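JSC1_58120g3 ([Leptolyngbya] sp. JSC-1, PDB 6XHH) probably senses far-red light as a cyanobacteriochrome, its GAF domain holding a verdin-type linear tetrapyrrole as chromophore. Local coordinates at residues Thr39-Arg44 and Gly49-Glu54; Arg80-Gln85 and Gln138-Leu143; Ala151-His154 and Ala158-Gln161. All coordinates share one frame; numbering follows the deposited sequence.

Contact 1 of 3, residues Thr39-Arg44 and Gly49-Glu54. With M1V (mesobiliverdin IX(alpha)), chain C.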
loop_
_atom_site.group_PDB
_atom_site.type_symbol
_atom_site.label_atom_id
_atom_site.label_comp_id
_atom_site.label_asym_id
_atom_site.label_seq_id
_atom_site.Cartn_x
_atom_site.Cartn_y
_atom_site.Cartn_z
ATOM N N THR A 39 4.269 -2.787 -3.357
ATOM C CA THR A 39 5.455 -2.260 -2.706
ATOM C C THR A 39 5.258 -2.174 -1.199
ATOM O O THR A 39 4.147 -1.958 -0.696
ATOM C CB THR A 39 5.835 -0.848 -3.206
ATOM O OG1 THR A 39 4.770 0.079 -2.916
ATOM C CG2 THR A 39 6.098 -0.844 -4.679
ATOM N N ILE A 40 6.373 -2.299 -0.489
ATOM C CA ILE A 40 6.479 -1.931 0.913
ATOM C C ILE A 40 7.389 -0.721 0.997
ATOM O O ILE A 40 8.523 -0.744 0.493
ATOM C CB ILE A 40 7.012 -3.094 1.770
ATOM C CG1 ILE A 40 5.992 -4.238 1.771
ATOM C CG2 ILE A 40 7.279 -2.631 3.200
ATOM C CD1 ILE A 40 6.577 -5.593 2.195
ATOM N N TYR A 41 6.880 0.338 1.620
ATOM C CA TYR A 41 7.531 1.634 1.699
ATOM C C TYR A 41 7.655 2.009 3.162
ATOM O O TYR A 41 6.682 1.902 3.921
ATOM C CB TYR A 41 6.696 2.653 0.924
ATOM C CG TYR A 41 6.967 4.132 1.076
ATOM C CD1 TYR A 41 6.400 4.850 2.120
ATOM C CD2 TYR A 41 7.657 4.828 0.098
ATOM C CE1 TYR A 41 6.565 6.219 2.229
ATOM C CE2 TYR A 41 7.837 6.210 0.190
ATOM C CZ TYR A 41 7.279 6.893 1.259
ATOM O OH TYR A 41 7.451 8.253 1.350
ATOM N N LYS A 42 8.857 2.401 3.562
ATOM C CA LYS A 42 9.153 2.708 4.952
ATOM C C LYS A 42 9.247 4.214 5.167
ATOM O O LYS A 42 9.998 4.902 4.465
ATOM C CB LYS A 42 10.457 2.037 5.374
ATOM C CG LYS A 42 10.878 2.382 6.788
ATOM C CD LYS A 42 12.118 1.592 7.187
ATOM C CE LYS A 42 12.433 1.860 8.653
ATOM N NZ LYS A 42 13.590 1.091 9.185
ATOM N N PHE A 43 8.506 4.714 6.149
ATOM C CA PHE A 43 8.593 6.122 6.512
ATOM C C PHE A 43 9.923 6.446 7.183
ATOM O O PHE A 43 10.406 5.708 8.048
ATOM C CB PHE A 43 7.466 6.506 7.461
ATOM C CG PHE A 43 6.153 6.759 6.792
ATOM C CD1 PHE A 43 6.040 7.648 5.738
ATOM C CD2 PHE A 43 5.016 6.098 7.246
ATOM C CE1 PHE A 43 4.801 7.878 5.140
ATOM C CE2 PHE A 43 3.780 6.305 6.648
ATOM C CZ PHE A 43 3.673 7.208 5.601
ATOM N N ARG A 44 10.502 7.574 6.792
ATOM C CA ARG A 44 11.536 8.217 7.584
ATOM C C ARG A 44 10.888 8.953 8.748
ATOM O O ARG A 44 9.663 8.987 8.895
ATOM C CB ARG A 44 12.341 9.198 6.735
ATOM C CG ARG A 44 12.792 8.668 5.399
ATOM C CD ARG A 44 13.504 9.762 4.622
ATOM N NE ARG A 44 13.691 9.366 3.234
ATOM C CZ ARG A 44 13.918 10.216 2.240
ATOM N NH1 ARG A 44 13.973 11.520 2.480
ATOM N NH2 ARG A 44 14.048 9.759 1.007
ATOM N N GLY A 49 9.882 9.065 2.802
ATOM C CA GLY A 49 10.044 7.623 2.887
ATOM C C GLY A 49 10.683 7.038 1.647
ATOM O O GLY A 49 10.915 7.726 0.648
ATOM N N ASP A 50 10.966 5.738 1.733
ATOM C CA ASP A 50 11.732 5.025 0.721
ATOM C C ASP A 50 11.104 3.670 0.422
ATOM O O ASP A 50 10.540 3.022 1.306
ATOM C CB ASP A 50 13.183 4.833 1.180
ATOM C CG ASP A 50 13.835 6.144 1.572
ATOM O OD1 ASP A 50 14.374 6.808 0.666
ATOM O OD2 ASP A 50 13.770 6.525 2.765
ATOM N N PHE A 51 11.187 3.260 -0.843
ATOM C CA PHE A 51 10.727 1.934 -1.244
ATOM C C PHE A 51 11.716 0.863 -0.771
ATOM O O PHE A 51 12.888 0.873 -1.173
ATOM C CB PHE A 51 10.572 1.870 -2.763
ATOM C CG PHE A 51 9.481 2.738 -3.301
ATOM C CD1 PHE A 51 8.172 2.275 -3.348
ATOM C CD2 PHE A 51 9.759 4.016 -3.760
ATOM C CE1 PHE A 51 7.164 3.070 -3.859
ATOM C CE2 PHE A 51 8.752 4.831 -4.253
ATOM C CZ PHE A 51 7.456 4.357 -4.319
ATOM N N ILE A 52 11.240 -0.085 0.033
ATOM C CA ILE A 52 12.087 -1.131 0.602
ATOM C C ILE A 52 12.026 -2.421 -0.203
ATOM O O ILE A 52 13.054 -3.058 -0.438
ATOM C CB ILE A 52 11.684 -1.389 2.067
ATOM C CG1 ILE A 52 11.731 -0.086 2.848
ATOM C CG2 ILE A 52 12.572 -2.472 2.689
ATOM C CD1 ILE A 52 13.068 0.573 2.831
ATOM N N THR A 53 10.823 -2.836 -0.596
ATOM C CA THR A 53 10.604 -4.103 -1.276
ATOM C C THR A 53 9.511 -3.934 -2.315
ATOM O O THR A 53 8.568 -3.155 -2.129
ATOM C CB THR A 53 10.207 -5.212 -0.290
ATOM O OG1 THR A 53 11.154 -5.233 0.771
ATOM C CG2 THR A 53 10.228 -6.576 -0.972
ATOM N N GLU A 54 9.621 -4.687 -3.403
ATOM C CA GLU A 54 8.603 -4.619 -4.428
ATOM C C GLU A 54 8.499 -5.953 -5.144
ATOM O O GLU A 54 9.451 -6.739 -5.180
ATOM C CB GLU A 54 8.910 -3.497 -5.423
ATOM C CG GLU A 54 10.040 -3.824 -6.376
ATOM C CD GLU A 54 10.559 -2.606 -7.111
ATOM O OE1 GLU A 54 11.790 -2.383 -7.120
ATOM O OE2 GLU A 54 9.728 -1.862 -7.677
HETATM O OA M1V C . 4.805 14.181 -4.030
HETATM C C1A M1V C . 3.996 15.086 -3.894
HETATM N NA M1V C . 2.815 14.951 -3.277
HETATM C C2A M1V C . 4.163 16.412 -4.342
HETATM C CMA M1V C . 5.364 16.953 -5.083
HETATM C C3A M1V C . 3.024 17.130 -3.989
HETATM C CAA M1V C . 2.740 18.560 -4.258
HETATM C CBA M1V C . 2.564 19.369 -2.972
HETATM C C4A M1V C . 2.135 16.173 -3.294
HETATM C CHA M1V C . 0.912 16.493 -2.768
HETATM C C1B M1V C . -0.064 15.667 -2.052
HETATM C C2B M1V C . -1.318 16.193 -1.644
HETATM C CMB M1V C . -1.812 17.597 -1.895
HETATM C C3B M1V C . -1.991 15.195 -1.005
HETATM C CAB M1V C . -3.382 15.287 -0.403
HETATM C CBB M1V C . -4.389 14.522 -1.278
HETATM C CGB M1V C . -4.590 15.229 -2.600
HETATM O O2B M1V C . -5.165 16.344 -2.631
HETATM O O1B M1V C . -4.195 14.727 -3.676
HETATM N NB M1V C . 0.010 14.387 -1.655
HETATM C C4B M1V C . -1.132 14.056 -1.015
HETATM C CHB M1V C . -1.513 12.842 -0.422
HETATM C C1C M1V C . -0.955 11.557 -0.472
HETATM C C2C M1V C . -1.661 10.415 -0.069
HETATM C CAC M1V C . -3.050 10.428 0.533
HETATM C CBC M1V C . -2.791 10.776 2.026
HETATM C CGC M1V C . -3.995 11.297 2.798
HETATM O O2C M1V C . -5.115 11.393 2.248
HETATM O O1C M1V C . -3.883 11.651 3.999
HETATM C C3C M1V C . -0.814 9.324 -0.250
HETATM C CMC M1V C . -1.174 7.898 0.060
HETATM N NC M1V C . 0.290 11.168 -0.918
HETATM C C4C M1V C . 0.395 9.806 -0.794
HETATM C CHC M1V C . 1.611 9.162 -1.164
HETATM C C1D M1V C . 1.911 7.830 -1.307
HETATM C C2D M1V C . 3.122 7.205 -0.899
HETATM C CMD M1V C . 4.266 7.886 -0.188
HETATM N ND M1V C . 1.124 6.874 -1.934
HETATM C C4D M1V C . 1.782 5.695 -1.899
HETATM O OD M1V C . 1.330 4.657 -2.383
HETATM C C3D M1V C . 3.041 5.892 -1.245
HETATM C CAD M1V C . 4.084 4.839 -0.968
HETATM C CBD M1V C . 4.825 4.520 -2.247
HETATM O O HOH W 1 12.726 4.892 4.719
#
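The Tyr41 ring lies between the chromophore and the backbone of the neighbouring strand: mesobiliverdin CAD sits 3.6 Å above one face, near the rim, with CMD on that same side, while Asp50 N lies over the opposite face and Phe43 CE1 is in plane at the edge. Another part of the Tyr41 edge, at CD2, points at the centre of the Phe51 face, an edge-to-face (T-shaped) pair with centroids 5.5 Å apart and planes at 73°. Phe51 in turn has Thr39 CB in plane at its edge and brings CE1 to 3.2 Å from mesobiliverdin CBD, so both rings bear on the D-ring substituents. With CG anti to the backbone N (chi1 167°), Tyr41 leans across Gly49, whose CA is 3.3 Å from Tyr41 CZ. The guanidinium of Arg44 takes the Asp50 carboxylate at its edge, side-on: NE reaches OD2 at 2.9 Å and NH2 reaches OD1 at 3.0 Å, with the planes 24° apart. A water bridges Asp50 OD2 to Lys42 O. Midway the pairing slips by one residue in a classic beta bulge, where Ile40 O accepts from both Ile52 N and Thr53 N. These antiparallel strands form a hairpin of the GAF sheet: strand 139-148 pairs with the other side of 37-43, Tyr41 OH bonds to Trp68 O, and helix 18-33 packs on Ile40 and Thr53.

Contact 2 of 3, residues Arg80-Gln85 and Gln138-Leu143. With M1V (mesobiliverdin IX(alpha)), chain C; EDO (1,2-ethanediol), chain F.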
loop_
_atom_site.group_PDB
_atom_site.type_symbol
_atom_site.label_atom_id
_atom_site.label_comp_id
_atom_site.label_asym_id
_atom_site.label_seq_id
_atom_site.Cartn_x
_atom_site.Cartn_y
_atom_site.Cartn_z
ATOM N N ARG A 80 -3.854 10.634 6.756
ATOM C CA ARG A 80 -4.918 9.751 7.210
ATOM C C ARG A 80 -4.394 8.429 7.746
ATOM O O ARG A 80 -5.134 7.724 8.446
ATOM C CB ARG A 80 -5.888 9.473 6.062
ATOM C CG ARG A 80 -5.255 8.650 4.928
ATOM C CD ARG A 80 -6.273 8.242 3.863
ATOM N NE ARG A 80 -6.848 9.396 3.164
ATOM C CZ ARG A 80 -7.997 9.357 2.489
ATOM N NH1 ARG A 80 -8.695 8.230 2.409
ATOM N NH2 ARG A 80 -8.458 10.443 1.906
ATOM N N PHE A 81 -3.143 8.075 7.443
ATOM C CA PHE A 81 -2.656 6.765 7.855
ATOM C C PHE A 81 -2.440 6.690 9.361
ATOM O O PHE A 81 -2.432 5.580 9.924
ATOM C CB PHE A 81 -1.385 6.424 7.071
ATOM C CG PHE A 81 -1.625 6.324 5.597
ATOM C CD1 PHE A 81 -2.410 5.296 5.091
ATOM C CD2 PHE A 81 -1.126 7.283 4.716
ATOM C CE1 PHE A 81 -2.678 5.214 3.737
ATOM C CE2 PHE A 81 -1.386 7.192 3.358
ATOM C CZ PHE A 81 -2.164 6.159 2.866
ATOM N N GLN A 82 -2.331 7.846 10.034
ATOM C CA GLN A 82 -2.243 7.820 11.490
ATOM C C GLN A 82 -3.529 7.299 12.111
ATOM O O GLN A 82 -3.498 6.746 13.214
ATOM C CB GLN A 82 -1.915 9.209 12.037
ATOM C CG GLN A 82 -0.501 9.714 11.712
ATOM C CD GLN A 82 0.598 9.015 12.517
ATOM O OE1 GLN A 82 0.332 8.121 13.331
ATOM N NE2 GLN A 82 1.842 9.444 12.304
ATOM N N GLN A 83 -4.655 7.451 11.415
ATOM C CA GLN A 83 -5.936 6.904 11.837
ATOM C C GLN A 83 -6.236 5.563 11.171
ATOM O O GLN A 83 -7.367 5.078 11.249
ATOM C CB GLN A 83 -7.055 7.906 11.539
ATOM C CG GLN A 83 -7.073 9.105 12.476
ATOM C CD GLN A 83 -5.908 10.041 12.268
ATOM O OE1 GLN A 83 -5.651 10.501 11.150
ATOM N NE2 GLN A 83 -5.188 10.333 13.346
ATOM N N ASN A 84 -5.240 4.962 10.514
ATOM C CA ASN A 84 -5.414 3.706 9.773
ATOM C C ASN A 84 -6.568 3.776 8.775
ATOM O O ASN A 84 -7.332 2.818 8.601
ATOM C CB ASN A 84 -5.602 2.513 10.707
ATOM C CG ASN A 84 -5.377 1.200 9.991
ATOM O OD1 ASN A 84 -4.788 1.176 8.900
ATOM N ND2 ASN A 84 -5.858 0.105 10.576
ATOM N N GLN A 85 -6.680 4.910 8.091
ATOM C CA GLN A 85 -7.601 4.979 6.965
ATOM C C GLN A 85 -6.862 4.627 5.672
ATOM O O GLN A 85 -5.707 5.037 5.486
ATOM C CB GLN A 85 -8.212 6.373 6.863
ATOM C CG GLN A 85 -9.125 6.705 8.039
ATOM C CD GLN A 85 -10.195 7.721 7.671
ATOM O OE1 GLN A 85 -10.836 7.617 6.617
ATOM N NE2 GLN A 85 -10.392 8.712 8.535
ATOM N N GLN A 138 1.387 0.415 17.823
ATOM C CA GLN A 138 0.591 1.579 17.450
ATOM C C GLN A 138 1.457 2.677 16.824
ATOM O O GLN A 138 1.059 3.847 16.800
ATOM C CB GLN A 138 -0.213 2.097 18.655
ATOM C CG GLN A 138 -1.440 2.984 18.279
ATOM C CD GLN A 138 -2.783 2.567 18.917
ATOM O OE1 GLN A 138 -3.261 1.456 18.709
ATOM N NE2 GLN A 138 -3.413 3.490 19.653
ATOM N N LYS A 139 2.624 2.320 16.289
ATOM C CA LYS A 139 3.489 3.272 15.598
ATOM C C LYS A 139 3.334 3.103 14.087
ATOM O O LYS A 139 3.514 1.998 13.560
ATOM C CB LYS A 139 4.949 3.082 16.009
ATOM C CG LYS A 139 5.938 3.848 15.142
ATOM C CD LYS A 139 7.066 2.949 14.661
ATOM C CE LYS A 139 7.982 3.668 13.690
ATOM N NZ LYS A 139 8.743 4.769 14.347
ATOM N N LEU A 140 3.008 4.193 13.393
ATOM C CA LEU A 140 2.905 4.178 11.936
ATOM C C LEU A 140 4.302 4.025 11.337
ATOM O O LEU A 140 5.142 4.921 11.459
ATOM C CB LEU A 140 2.231 5.456 11.446
ATOM C CG LEU A 140 2.032 5.601 9.935
ATOM C CD1 LEU A 140 1.219 4.447 9.387
ATOM C CD2 LEU A 140 1.374 6.957 9.559
ATOM N N TRP A 141 4.552 2.883 10.694
ATOM C CA TRP A 141 5.873 2.494 10.226
ATOM C C TRP A 141 6.078 2.755 8.739
ATOM O O TRP A 141 7.175 3.153 8.319
ATOM C CB TRP A 141 6.090 1.005 10.530
ATOM C CG TRP A 141 7.413 0.434 10.096
ATOM C CD1 TRP A 141 8.540 0.285 10.863
ATOM C CD2 TRP A 141 7.755 -0.051 8.783
ATOM N NE1 TRP A 141 9.546 -0.288 10.115
ATOM C CE2 TRP A 141 9.094 -0.495 8.838
ATOM C CE3 TRP A 141 7.052 -0.175 7.579
ATOM C CZ2 TRP A 141 9.747 -1.035 7.724
ATOM C CZ3 TRP A 141 7.705 -0.712 6.476
ATOM C CH2 TRP A 141 9.035 -1.140 6.562
ATOM N N GLY A 142 5.050 2.528 7.939
ATOM C CA GLY A 142 5.192 2.651 6.502
ATOM C C GLY A 142 3.875 2.390 5.816
ATOM O O GLY A 142 2.812 2.466 6.438
ATOM N N LEU A 143 3.961 2.085 4.519
ATOM C CA LEU A 143 2.790 1.874 3.682
ATOM C C LEU A 143 2.956 0.626 2.834
ATOM O O LEU A 143 4.048 0.356 2.318
ATOM C CB LEU A 143 2.547 3.083 2.761
ATOM C CG LEU A 143 2.428 4.455 3.429
ATOM C CD1 LEU A 143 2.441 5.577 2.389
ATOM C CD2 LEU A 143 1.168 4.515 4.262
HETATM O OA M1V C . 4.805 14.181 -4.030
HETATM C C1A M1V C . 3.996 15.086 -3.894
HETATM N NA M1V C . 2.815 14.951 -3.277
HETATM C C2A M1V C . 4.163 16.412 -4.342
HETATM C CMA M1V C . 5.364 16.953 -5.083
HETATM C C3A M1V C . 3.024 17.130 -3.989
HETATM C CAA M1V C . 2.740 18.560 -4.258
HETATM C CBA M1V C . 2.564 19.369 -2.972
HETATM C C4A M1V C . 2.135 16.173 -3.294
HETATM C CHA M1V C . 0.912 16.493 -2.768
HETATM C C1B M1V C . -0.064 15.667 -2.052
HETATM C C2B M1V C . -1.318 16.193 -1.644
HETATM C CMB M1V C . -1.812 17.597 -1.895
HETATM C C3B M1V C . -1.991 15.195 -1.005
HETATM C CAB M1V C . -3.382 15.287 -0.403
HETATM C CBB M1V C . -4.389 14.522 -1.278
HETATM C CGB M1V C . -4.590 15.229 -2.600
HETATM O O2B M1V C . -5.165 16.344 -2.631
HETATM O O1B M1V C . -4.195 14.727 -3.676
HETATM N NB M1V C . 0.010 14.387 -1.655
HETATM C C4B M1V C . -1.132 14.056 -1.015
HETATM C CHB M1V C . -1.513 12.842 -0.422
HETATM C C1C M1V C . -0.955 11.557 -0.472
HETATM C C2C M1V C . -1.661 10.415 -0.069
HETATM C CAC M1V C . -3.050 10.428 0.533
HETATM C CBC M1V C . -2.791 10.776 2.026
HETATM C CGC M1V C . -3.995 11.297 2.798
HETATM O O2C M1V C . -5.115 11.393 2.248
HETATM O O1C M1V C . -3.883 11.651 3.999
HETATM C C3C M1V C . -0.814 9.324 -0.250
HETATM C CMC M1V C . -1.174 7.898 0.060
HETATM N NC M1V C . 0.290 11.168 -0.918
HETATM C C4C M1V C . 0.395 9.806 -0.794
HETATM C CHC M1V C . 1.611 9.162 -1.164
HETATM C C1D M1V C . 1.911 7.830 -1.307
HETATM C C2D M1V C . 3.122 7.205 -0.899
HETATM C CMD M1V C . 4.266 7.886 -0.188
HETATM N ND M1V C . 1.124 6.874 -1.934
HETATM C C4D M1V C . 1.782 5.695 -1.899
HETATM O OD M1V C . 1.330 4.657 -2.383
HETATM C C3D M1V C . 3.041 5.892 -1.245
HETATM C CAD M1V C . 4.084 4.839 -0.968
HETATM C CBD M1V C . 4.825 4.520 -2.247
HETATM C C1 EDO F . -2.163 -1.246 18.073
HETATM O O1 EDO F . -3.318 -1.135 17.240
HETATM C C2 EDO F . -1.509 -2.598 17.811
HETATM O O2 EDO F . -0.635 -2.925 18.894
HETATM O O HOH W 2 2.327 6.816 14.709
#
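With CG beside its backbone N (chi1 -55°) and CD1 extended (chi2 170°), Leu143 turns its other methyl, CD2, squarely over the Phe81 ring, 3.5 Å from the centroid and 9° off the ring normal, a CH-pi contact. The two side chains cross at about a right angle. On the opposite face of the ring lies Arg80 CG, so the phenyl group is layered between an arginine methylene and a leucine methyl. The ring edge is turned to the chromophore, where Phe81 CE2 comes to 3.4 Å from the C-ring methyl CMC. Leu143 CD1 packs against the D ring at C3D and C2D. This is one wall of the bilin pocket of the GAF domain, where the connection before strand 87-89 meets strand 139-148 of the central sheet. Arg80 belongs to the same pocket: its backbone N donates to mesobiliverdin O1C at 2.9 Å and its NE to O2C at 2.8 Å, holding both oxygens of the C-ring propionate. Glu96 forms a salt bridge with Arg80 NH2. Farther from the bilin, Leu140 CD2 fits between Phe81 CB, 3.8 Å away, and Gln82 CD, 3.7 Å away. A water donates to Gln82 OE1 and accepts from Leu140 N, while Gln82 NE2 is bonded to Gln77 O.

Contact 3 of 3, residues Ala151-His154 and Ala158-Gln161. With EDO (1,2-ethanediol), chain E.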
loop_
_atom_site.group_PDB
_atom_site.type_symbol
_atom_site.label_atom_id
_atom_site.label_comp_id
_atom_site.label_asym_id
_atom_site.label_seq_id
_atom_site.Cartn_x
_atom_site.Cartn_y
_atom_site.Cartn_z
ATOM N N ALA A 151 -3.141 0.716 -16.652
ATOM C CA ALA A 151 -4.567 0.983 -16.800
ATOM C C ALA A 151 -5.141 1.254 -15.415
ATOM O O ALA A 151 -4.562 0.845 -14.415
ATOM C CB ALA A 151 -5.288 -0.208 -17.445
ATOM N N PRO A 152 -6.294 1.928 -15.350
ATOM C CA PRO A 152 -7.061 1.953 -14.098
ATOM C C PRO A 152 -7.487 0.551 -13.699
ATOM O O PRO A 152 -7.552 -0.375 -14.511
ATOM C CB PRO A 152 -8.287 2.816 -14.444
ATOM C CG PRO A 152 -7.917 3.554 -15.689
ATOM C CD PRO A 152 -6.954 2.691 -16.421
ATOM N N ARG A 153 -7.812 0.401 -12.421
ATOM C CA ARG A 153 -8.334 -0.862 -11.934
ATOM C C ARG A 153 -9.267 -0.551 -10.786
ATOM O O ARG A 153 -8.953 0.304 -9.956
ATOM C CB ARG A 153 -7.222 -1.791 -11.463
ATOM C CG ARG A 153 -7.719 -3.152 -11.005
ATOM C CD ARG A 153 -6.797 -3.668 -9.950
ATOM N NE ARG A 153 -6.913 -5.097 -9.664
ATOM C CZ ARG A 153 -7.667 -5.614 -8.703
ATOM N NH1 ARG A 153 -8.454 -4.834 -7.978
ATOM N NH2 ARG A 153 -7.648 -6.921 -8.489
ATOM N N HIS A 154 -10.411 -1.225 -10.761
ATOM C CA HIS A 154 -11.384 -1.004 -9.705
ATOM C C HIS A 154 -10.973 -1.765 -8.454
ATOM O O HIS A 154 -10.684 -2.961 -8.520
ATOM C CB HIS A 154 -12.766 -1.458 -10.169
ATOM C CG HIS A 154 -13.784 -1.463 -9.083
ATOM N ND1 HIS A 154 -14.134 -0.323 -8.392
ATOM C CD2 HIS A 154 -14.554 -2.455 -8.590
ATOM C CE1 HIS A 154 -15.062 -0.623 -7.499
ATOM N NE2 HIS A 154 -15.333 -1.910 -7.597
ATOM N N ALA A 158 -13.560 -5.368 -0.097
ATOM C CA ALA A 158 -12.963 -6.610 0.391
ATOM C C ALA A 158 -11.468 -6.680 0.082
ATOM O O ALA A 158 -10.683 -7.181 0.890
ATOM C CB ALA A 158 -13.691 -7.818 -0.202
ATOM N N GLU A 159 -11.050 -6.192 -1.090
ATOM C CA GLU A 159 -9.623 -6.106 -1.377
ATOM C C GLU A 159 -8.916 -5.136 -0.444
ATOM O O GLU A 159 -7.794 -5.395 0.003
ATOM C CB GLU A 159 -9.410 -5.675 -2.825
ATOM C CG GLU A 159 -9.868 -6.715 -3.791
ATOM C CD GLU A 159 -9.850 -6.204 -5.211
ATOM O OE1 GLU A 159 -9.980 -4.987 -5.409
ATOM O OE2 GLU A 159 -9.742 -7.028 -6.121
ATOM N N VAL A 160 -9.540 -3.997 -0.157
ATOM C CA VAL A 160 -8.900 -3.044 0.747
ATOM C C VAL A 160 -8.793 -3.639 2.147
ATOM O O VAL A 160 -7.769 -3.495 2.831
ATOM C CB VAL A 160 -9.678 -1.712 0.741
ATOM C CG1 VAL A 160 -9.011 -0.716 1.659
ATOM C CG2 VAL A 160 -9.766 -1.150 -0.675
ATOM N N GLN A 161 -9.836 -4.339 2.587
ATOM C CA GLN A 161 -9.771 -5.000 3.883
ATOM C C GLN A 161 -8.672 -6.053 3.912
ATOM O O GLN A 161 -7.903 -6.128 4.881
ATOM C CB GLN A 161 -11.136 -5.604 4.227
ATOM C CG GLN A 161 -12.084 -4.577 4.819
ATOM C CD GLN A 161 -13.516 -4.674 4.313
ATOM O OE1 GLN A 161 -13.953 -5.714 3.822
ATOM N NE2 GLN A 161 -14.252 -3.573 4.431
HETATM C C1 EDO E . -7.246 -6.806 -12.716
HETATM O O1 EDO E . -6.131 -7.142 -11.873
HETATM C C2 EDO E . -6.847 -6.922 -14.188
HETATM O O2 EDO E . -6.128 -8.152 -14.377
HETATM O O HOH W 3 -12.170 -5.258 -7.825
#
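Both carboxylate oxygens of Glu159 are gripped by Arg153, whose NH1 donates to OE1 at 3.0 Å and whose NH2 donates to OE2 at 3.2 Å. The grip is end-on, and NH1 adds a weak bond to OE2. Each oxygen lies close to the guanidinium plane, but the carboxylate is twisted 39° against it: OE1 is approached on its syn side, 30° out of the carboxylate plane, whereas OE2 is met from above that plane. The two side chains come from opposite directions. Arg153 has CG anti to its backbone N (chi1 -177°) and runs extended to NE, reaching from the loop to the helix, where the backbones stay well apart and the CA atoms of His154 and Glu159 are 9.9 Å from each other. At the other edge of the guanidinium NE donates to O1 of a 1,2-ethanediol, 3.1 Å away and probably a relic of crystallisation, and NH2 also bonds to Phe33 O. Replacing Arg153 with a leucine would probably leave the carboxylate of the buried Glu159 without its countercharge and Phe33 O without this donor. His154 ND1 is hydrogen-bonded to Asp90 OD2. The arrangement is a local salt bridge of the GAF domain that ties the loop after strand 139-148 to the first turn of the long C-terminal helix 157-178, with the Arg153 side chain about 14 Å from the bound mesobiliverdin.

In the fold
Contacts 1, 2 and 3 follow one another along the chain within a single GAF domain. Contacts 1 and 2 have centres 14 Å apart and meet directly in the central antiparallel sheet, where strands 37-43 and 139-148 are neighbours: Tyr41 O is 2.8 Å from Leu143 N, and Lys42 packs on Trp141. Both touch the bilin, so the hairpin and the 80-85 connection supply parts of one pocket. Contact 3 lies about 20 Å from each, between centres, on the opposite side of the chain's centre from contact 1. It joins the loop between strand 139-148 and helix 157-178 to the start of that helix, and thus lies where the sheet lining the chromophore leads into the C-terminal helix.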